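Local structure of ferripyochelin binding protein (1V3W) at residues T152-N155 and A156-V160; H65-H68 and G69-T72. The protein probably catalyses the reversible hydration of carbon dioxide as a zinc-dependent gamma-class carbonic anhydrase built on a left-handed beta-helix. All coordinates share one frame; numbering follows the deposited sequence.

In the fold
Interactions 1 and 2 lie on opposite sides of the chain's centre, their own centres about 26 Å apart, and share no secondary-structure element. Interaction 1 is one stretch of the long helix 146-169 beside the beta-helix; interaction 2 is a turn between strands 63-65 and 72-74. In the first, Thr152, Ala156 and Tyr159 are buried while Lys154 and Glu157 are exposed; in the second, His65, Thr66 and Thr72 are buried and the turn tip, His68 to Tyr70, is exposed. Main-chain helical bonds dominate the first, whereas the second combines a tight turn, a threonine hydroxyl bond and a zinc ligand. The trimer joins them: Tyr159 packs on His65 of a neighbouring subunit beside a zinc ion.

Interaction 1. Residues T152-N155 and A156-V160; sequences TKKN and AEIYV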
loop_
_atom_site.group_PDB
_atom_site.type_symbol
_atom_site.label_atom_id
_atom_site.label_comp_id
_atom_site.label_asym_id
_atom_site.label_seq_id
_atom_site.Cartn_x
_atom_site.Cartn_y
_atom_site.Cartn_z
ATOM N N THR A 152 4.383 -17.158 -15.637
ATOM C CA THR A 152 5.354 -16.757 -14.620
ATOM C C THR A 152 6.576 -16.086 -15.257
ATOM O O THR A 152 7.286 -15.338 -14.582
ATOM C CB THR A 152 5.815 -17.946 -13.719
ATOM O OG1 THR A 152 6.405 -18.976 -14.521
ATOM C CG2 THR A 152 4.635 -18.519 -12.937
ATOM N N LYS A 153 6.825 -16.347 -16.544
ATOM C CA LYS A 153 7.944 -15.703 -17.246
ATOM C C LYS A 153 7.436 -14.502 -18.057
ATOM O O LYS A 153 8.013 -13.419 -18.006
ATOM C CB LYS A 153 8.675 -16.680 -18.196
ATOM C CG LYS A 153 9.816 -16.009 -19.004
ATOM C CD LYS A 153 10.691 -16.981 -19.824
ATOM C CE LYS A 153 11.717 -16.218 -20.683
ATOM N NZ LYS A 153 12.726 -17.089 -21.362
ATOM N N LYS A 154 6.349 -14.710 -18.799
ATOM C CA LYS A 154 5.727 -13.690 -19.651
ATOM C C LYS A 154 5.449 -12.376 -18.902
ATOM O O LYS A 154 5.731 -11.291 -19.410
ATOM C CB LYS A 154 4.426 -14.283 -20.247
ATOM C CG LYS A 154 3.617 -13.441 -21.260
ATOM C CD LYS A 154 3.253 -14.257 -22.542
ATOM C CE LYS A 154 1.773 -14.748 -22.745
ATOM N NZ LYS A 154 0.604 -14.132 -22.031
ATOM N N ASN A 155 4.906 -12.484 -17.694
ATOM C CA ASN A 155 4.588 -11.311 -16.881
ATOM C C ASN A 155 5.839 -10.449 -16.721
ATOM O O ASN A 155 5.807 -9.230 -16.912
ATOM C CB ASN A 155 4.088 -11.755 -15.500
ATOM C CG ASN A 155 3.357 -10.651 -14.746
ATOM O OD1 ASN A 155 3.607 -9.462 -14.951
ATOM N ND2 ASN A 155 2.460 -11.048 -13.851
ATOM N N ALA A 156 6.946 -11.095 -16.373
ATOM C CA ALA A 156 8.210 -10.393 -16.180
ATOM C C ALA A 156 8.741 -9.794 -17.479
ATOM O O ALA A 156 9.270 -8.683 -17.485
ATOM C CB ALA A 156 9.242 -11.340 -15.579
ATOM N N GLU A 157 8.607 -10.522 -18.582
ATOM C CA GLU A 157 9.090 -10.018 -19.860
ATOM C C GLU A 157 8.331 -8.770 -20.289
ATOM O O GLU A 157 8.912 -7.855 -20.873
ATOM C CB GLU A 157 8.986 -11.103 -20.932
ATOM C CG GLU A 157 9.992 -12.220 -20.741
ATOM C CD GLU A 157 9.870 -13.303 -21.789
ATOM O OE1 GLU A 157 8.816 -13.969 -21.832
ATOM O OE2 GLU A 157 10.827 -13.488 -22.571
ATOM N N ILE A 158 7.035 -8.735 -19.997
ATOM C CA ILE A 158 6.215 -7.580 -20.337
ATOM C C ILE A 158 6.802 -6.363 -19.631
ATOM O O ILE A 158 6.918 -5.282 -20.211
ATOM C CB ILE A 158 4.751 -7.777 -19.876
ATOM C CG1 ILE A 158 4.078 -8.843 -20.744
ATOM C CG2 ILE A 158 3.990 -6.456 -19.948
ATOM C CD1 ILE A 158 2.644 -9.145 -20.355
ATOM N N TYR A 159 7.188 -6.554 -18.375
ATOM C CA TYR A 159 7.760 -5.473 -17.591
ATOM C C TYR A 159 9.136 -5.024 -18.034
ATOM O O TYR A 159 9.478 -3.846 -17.905
ATOM C CB TYR A 159 7.789 -5.845 -16.115
ATOM C CG TYR A 159 6.598 -5.287 -15.404
ATOM C CD1 TYR A 159 5.400 -5.990 -15.352
ATOM C CD2 TYR A 159 6.636 -3.997 -14.880
ATOM C CE1 TYR A 159 4.258 -5.417 -14.801
ATOM C CE2 TYR A 159 5.508 -3.414 -14.333
ATOM C CZ TYR A 159 4.324 -4.126 -14.297
ATOM O OH TYR A 159 3.212 -3.518 -13.770
ATOM N N VAL A 160 9.937 -5.952 -18.544
ATOM C CA VAL A 160 11.259 -5.579 -19.018
ATOM C C VAL A 160 11.076 -4.578 -20.159
ATOM O O VAL A 160 11.780 -3.573 -20.239
ATOM C CB VAL A 160 12.041 -6.808 -19.517
ATOM C CG1 VAL A 160 13.306 -6.365 -20.243
ATOM C CG2 VAL A 160 12.401 -7.702 -18.339
#
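The amides of Glu157, Ile158 and Tyr159 donate to the carbonyls of Lys153, Lys154 and Asn155, the i to i+4 ladder of an alpha-helix. Glu157 N to Lys153 O measures 3.0 Å and lies in the carbonyl plane, Ile158 N to Lys154 O is 2.9 Å, and Tyr159 N to Asn155 O is weak at 3.3 Å. The extended chain of Lys153 slants across Glu157, CE coming to 3.4 Å from OE2. Lys153 NZ stays 4.2 Å from Glu157 OE2, too far for a salt bridge, though the opposite charges probably favour the pairing. Ile158 CG1 sits beside its own backbone N (chi1 -70°), which lays it 3.2 Å from Lys154 O. Asn155 and Tyr159 run side by side in the same direction, amide and ring planes 35° apart, with OD1 3.9 Å from CD1. The Tyr159 hydroxyl bonds Arg44 of a second subunit and its ring meets Trp38 of its own chain; the helix carries it to a zinc site at this interface, beside same-chain His82 and His65 of the second subunit. Thr152, bonded to His112, and Tyr159 are buried on the side of helix 146-169 that faces the beta-helix.

Interaction 2. Residues H65-H68 and G69-T72; sequences HTSH and GYPT. With ZN (zinc ion), chain B.
A type II beta turn from Ser67 to Tyr70 reverses the chain where it leaves strand 63-65 of the left-handed beta-helix and heads for strand 72-74, just beyond a zinc ligand. Tyr70 N bonds Ser67 O at 2.8 Å, approaching from above the carbonyl plane, and the return bond from Ser67 N to Tyr70 O is weak at 3.4 Å; together they form a single antiparallel bridge of the hydrogen-bonded kind. Gly69 takes the third position with a positive phi of 85°, as a type II turn calls for.

At the base of the turn, His65 binds the zinc through ND1 at 2.2 Å, beside a water; His87 of the same chain and His82 of a neighbouring subunit complete the site, as in a gamma-class carbonic anhydrase. Between them, the zinc on ND1 and Asp46, hydrogen-bonded to NE2, fix the rotation of the imidazole.

Ser67 OG, lodged between its backbone N and carbonyl carbon (chi1 51°), presses close to Tyr70, 2.9 Å from CB and obliquely placed to the ring, while Asp105 supplies its hydrogen-bond partner. Thr66 turns its methyl CG2 across Thr72, 3.5 Å from the backbone N, and sends OG1 to Glu48 N. Thr72 OG1 donates a hydrogen bond to His65 O at 2.8 Å, tilted 29° from the carbonyl plane.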
loop_
_atom_site.group_PDB
_atom_site.type_symbol
_atom_site.label_atom_id
_atom_site.label_comp_id
_atom_site.label_asym_id
_atom_site.label_seq_id
_atom_site.Cartn_x
_atom_site.Cartn_y
_atom_site.Cartn_z
ATOM N N HIS A 65 11.489 -4.977 2.816
ATOM C CA HIS A 65 12.331 -4.721 3.970
ATOM C C HIS A 65 12.896 -6.045 4.462
ATOM O O HIS A 65 12.666 -7.092 3.852
ATOM C CB HIS A 65 11.521 -4.048 5.080
ATOM C CG HIS A 65 12.366 -3.401 6.131
ATOM N ND1 HIS A 65 12.051 -3.446 7.472
ATOM C CD2 HIS A 65 13.515 -2.691 6.037
ATOM C CE1 HIS A 65 12.973 -2.793 8.160
ATOM N NE2 HIS A 65 13.872 -2.326 7.312
ATOM N N THR A 66 13.630 -5.993 5.566
ATOM C CA THR A 66 14.246 -7.184 6.136
ATOM C C THR A 66 14.242 -7.105 7.655
ATOM O O THR A 66 13.855 -6.093 8.241
ATOM C CB THR A 66 15.716 -7.313 5.699
ATOM O OG1 THR A 66 16.479 -6.254 6.296
ATOM C CG2 THR A 66 15.842 -7.234 4.179
ATOM N N SER A 67 14.680 -8.194 8.280
ATOM C CA SER A 67 14.790 -8.278 9.729
ATOM C C SER A 67 16.217 -8.742 9.983
ATOM O O SER A 67 16.849 -9.308 9.090
ATOM C CB SER A 67 13.795 -9.298 10.287
ATOM O OG SER A 67 13.897 -10.539 9.613
ATOM N N HIS A 68 16.735 -8.492 11.181
ATOM C CA HIS A 68 18.093 -8.918 11.493
ATOM C C HIS A 68 18.238 -10.418 11.258
ATOM O O HIS A 68 17.483 -11.221 11.811
ATOM C CB HIS A 68 18.453 -8.582 12.943
ATOM C CG HIS A 68 18.764 -7.133 13.170
ATOM N ND1 HIS A 68 17.793 -6.194 13.433
ATOM C CD2 HIS A 68 19.943 -6.466 13.156
ATOM C CE1 HIS A 68 18.359 -5.007 13.574
ATOM N NE2 HIS A 68 19.662 -5.145 13.410
ATOM N N GLY A 69 19.205 -10.786 10.424
ATOM C CA GLY A 69 19.437 -12.186 10.122
ATOM C C GLY A 69 18.552 -12.727 9.015
ATOM O O GLY A 69 18.645 -13.903 8.660
ATOM N N TYR A 70 17.698 -11.869 8.462
ATOM C CA TYR A 70 16.791 -12.282 7.398
ATOM C C TYR A 70 16.799 -11.336 6.208
ATOM O O TYR A 70 15.941 -10.462 6.088
ATOM C CB TYR A 70 15.368 -12.402 7.943
ATOM C CG TYR A 70 15.201 -13.543 8.914
ATOM C CD1 TYR A 70 15.133 -14.859 8.461
ATOM C CD2 TYR A 70 15.142 -13.312 10.286
ATOM C CE1 TYR A 70 15.012 -15.922 9.353
ATOM C CE2 TYR A 70 15.021 -14.367 11.188
ATOM C CZ TYR A 70 14.958 -15.668 10.713
ATOM O OH TYR A 70 14.841 -16.714 11.599
ATOM N N PRO A 71 17.777 -11.492 5.312
ATOM C CA PRO A 71 17.822 -10.610 4.148
ATOM C C PRO A 71 16.711 -10.989 3.177
ATOM O O PRO A 71 16.094 -12.050 3.312
ATOM C CB PRO A 71 19.211 -10.874 3.575
ATOM C CG PRO A 71 19.431 -12.316 3.904
ATOM C CD PRO A 71 18.928 -12.413 5.326
ATOM N N THR A 72 16.430 -10.116 2.219
ATOM C CA THR A 72 15.417 -10.422 1.226
ATOM C C THR A 72 16.160 -10.682 -0.067
ATOM O O THR A 72 16.896 -9.823 -0.552
ATOM C CB THR A 72 14.426 -9.264 1.030
ATOM O OG1 THR A 72 13.576 -9.167 2.180
ATOM C CG2 THR A 72 13.569 -9.506 -0.205
HETATM ZN ZN ZN B . 10.212 -4.219 8.478
HETATM O O HOH W 1 9.983 -3.355 10.070
#